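Local coordinates for 16S rRNA processing protein (Pseudomonas aeruginosa, PDB 2F1L) that probably acts as an accessory protein in the final step of 30S ribosomal subunit assembly, needed for efficient processing of 16S rRNA, at residues R91-T94 and G95-I98. Numbering follows the deposited sequence.
Sequences RTFT and GYEI
Phe93 and Tyr96 meet across a local turn contact, where the chain leaves helix 87-91 and enters strand 97-101 of the antiparallel sheet in the RimM N-terminal domain. Two overlapping beta turns make the bend. The first, type I from Arg91 to Thr94, is closed by the backbone bond from Thr94 N to Arg91 O, 3.1 Å. The second, type II from Phe93 to Tyr96, is closed by Tyr96 N bonding to Phe93 O at 3.3 Å. Gly95 holds the third position of this turn at a positive phi of 95°, a conformation that glycine adopts readily. The closing carbonyl also lies at the edge of the Tyr96 ring, Phe93 O being 3.2 Å from Tyr96 CD2. Tyr96 CG stands anti to its own carbonyl carbon (chi1 -86°), which swings the ring back alongside Phe93 O. The two rings meet obliquely, Phe93 CD2 to Tyr96 CD2 at 4.1 Å, with their planes 57° apart. Leu56 of strand 53-58 and Arg63 of strand 61-73 pack on the side chains of both Phe93 and Tyr96, while Ile26 of strand 20-27 packs on Phe93. Arg58 makes a cation-pi contact with Tyr96 and hydrogen-bonds Thr92 O and Thr94 O, tying both turns to the neighbouring strand. Tyr96 OH bonds to Glu61 OE2, anchoring the far end of the ring. One carbonyl thus closes the turn and borders an aromatic edge, which probably links the shape of the bend to the placing of the buried Tyr96 ring against the sheet.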
ATOM      1  N   ARG A  91      28.506  -7.022   1.647  1.00 30.74           N
ATOM      2  CA  ARG A  91      28.075  -6.708   2.992  1.00 31.77           C
ATOM      3  C   ARG A  91      28.249  -5.233   3.232  1.00 32.76           C
ATOM      4  O   ARG A  91      27.441  -4.628   3.908  1.00 35.40           O
ATOM      5  CB  ARG A  91      28.940  -7.404   4.026  1.00 30.74           C
ATOM      6  CG  ARG A  91      28.596  -8.795   4.293  1.00 33.00           C
ATOM      7  CD  ARG A  91      29.506  -9.401   5.412  1.00 36.30           C
ATOM      8  NE  ARG A  91      29.691 -10.819   5.138  1.00 34.03           N
ATOM      9  CZ  ARG A  91      28.809 -11.757   5.475  1.00 44.75           C
ATOM     10  NH1 ARG A  91      29.028 -13.055   5.160  1.00 37.80           N
ATOM     11  NH2 ARG A  91      27.700 -11.397   6.130  1.00 39.80           N
ATOM     12  N   THR A  92      29.322  -4.664   2.693  1.00 31.42           N
ATOM     13  CA  THR A  92      29.635  -3.273   2.926  1.00 30.37           C
ATOM     14  C   THR A  92      28.675  -2.338   2.251  1.00 30.11           C
ATOM     15  O   THR A  92      28.713  -1.175   2.533  1.00 29.06           O
ATOM     16  CB  THR A  92      31.064  -2.913   2.463  1.00 30.16           C
ATOM     17  OG1 THR A  92      31.115  -2.906   1.049  1.00 30.96           O
ATOM     18  CG2 THR A  92      32.071  -3.939   2.975  1.00 35.56           C
ATOM     19  N   PHE A  93      27.790  -2.837   1.393  1.00 32.74           N
ATOM     20  CA  PHE A  93      26.736  -2.012   0.788  1.00 32.38           C
ATOM     21  C   PHE A  93      25.489  -1.883   1.627  1.00 32.15           C
ATOM     22  O   PHE A  93      24.594  -1.078   1.291  1.00 27.81           O
ATOM     23  CB  PHE A  93      26.396  -2.531  -0.606  1.00 33.74           C
ATOM     24  CG  PHE A  93      27.402  -2.120  -1.605  1.00 32.44           C
ATOM     25  CD1 PHE A  93      28.696  -2.599  -1.516  1.00 31.88           C
ATOM     26  CD2 PHE A  93      27.107  -1.145  -2.547  1.00 42.71           C
ATOM     27  CE1 PHE A  93      29.675  -2.167  -2.398  1.00 40.26           C
ATOM     28  CE2 PHE A  93      28.081  -0.701  -3.453  1.00 38.26           C
ATOM     29  CZ  PHE A  93      29.368  -1.203  -3.365  1.00 37.81           C
ATOM     30  N   THR A  94      25.437  -2.635   2.731  1.00 31.42           N
ATOM     31  CA  THR A  94      24.244  -2.651   3.586  1.00 32.25           C
ATOM     32  C   THR A  94      23.970  -1.260   4.162  1.00 33.03           C
ATOM     33  O   THR A  94      24.866  -0.609   4.613  1.00 34.34           O
ATOM     34  CB  THR A  94      24.401  -3.712   4.705  1.00 33.61           C
ATOM     35  OG1 THR A  94      24.191  -5.031   4.151  1.00 28.51           O
ATOM     36  CG2 THR A  94      23.426  -3.475   5.850  1.00 31.50           C
ATOM     37  N   GLY A  95      22.731  -0.783   4.110  1.00 34.01           N
ATOM     38  CA  GLY A  95      22.395   0.510   4.693  1.00 30.26           C
ATOM     39  C   GLY A  95      22.420   1.658   3.704  1.00 30.66           C
ATOM     40  O   GLY A  95      22.128   2.776   4.082  1.00 29.98           O
ATOM     41  N   TYR A  96      22.763   1.402   2.442  1.00 31.42           N
ATOM     42  CA  TYR A  96      22.709   2.441   1.403  1.00 31.75           C
ATOM     43  C   TYR A  96      21.308   2.610   0.859  1.00 33.69           C
ATOM     44  O   TYR A  96      20.674   1.661   0.404  1.00 34.32           O
ATOM     45  CB  TYR A  96      23.594   2.081   0.220  1.00 34.58           C
ATOM     46  CG  TYR A  96      25.031   2.507   0.370  1.00 37.08           C
ATOM     47  CD1 TYR A  96      25.369   3.832   0.511  1.00 43.19           C
ATOM     48  CD2 TYR A  96      26.057   1.588   0.318  1.00 50.18           C
ATOM     49  CE1 TYR A  96      26.682   4.227   0.635  1.00 42.54           C
ATOM     50  CE2 TYR A  96      27.374   1.985   0.446  1.00 45.34           C
ATOM     51  CZ  TYR A  96      27.669   3.294   0.604  1.00 39.47           C
ATOM     52  OH  TYR A  96      28.967   3.681   0.729  1.00 43.56           O
ATOM     53  N   GLU A  97      20.817   3.831   0.903  1.00 35.08           N
ATOM     54  CA  GLU A  97      19.595   4.172   0.211  1.00 33.45           C
ATOM     55  C   GLU A  97      19.904   4.217  -1.260  1.00 34.35           C
ATOM     56  O   GLU A  97      20.966   4.704  -1.663  1.00 36.47           O
ATOM     57  CB  GLU A  97      19.113   5.536   0.649  1.00 32.53           C
ATOM     58  CG  GLU A  97      18.706   5.573   2.099  1.00 32.46           C
ATOM     59  CD  GLU A  97      18.332   6.954   2.571  1.00 38.52           C
ATOM     60  OE1 GLU A  97      18.791   7.955   1.942  1.00 28.95           O
ATOM     61  OE2 GLU A  97      17.590   7.023   3.587  1.00 38.88           O
ATOM     62  N   ILE A  98      18.985   3.704  -2.065  1.00 34.48           N
ATOM     63  CA  ILE A  98      19.120   3.755  -3.519  1.00 34.66           C
ATOM     64  C   ILE A  98      18.349   4.972  -3.972  1.00 35.24           C
ATOM     65  O   ILE A  98      17.136   4.997  -3.799  1.00 35.51           O
ATOM     66  CB  ILE A  98      18.488   2.530  -4.190  1.00 34.25           C
ATOM     67  CG1 ILE A  98      19.097   1.233  -3.644  1.00 35.23           C
ATOM     68  CG2 ILE A  98      18.643   2.649  -5.730  1.00 37.30           C
ATOM     69  CD1 ILE A  98      18.290   0.022  -3.860  1.00 36.87           C
TER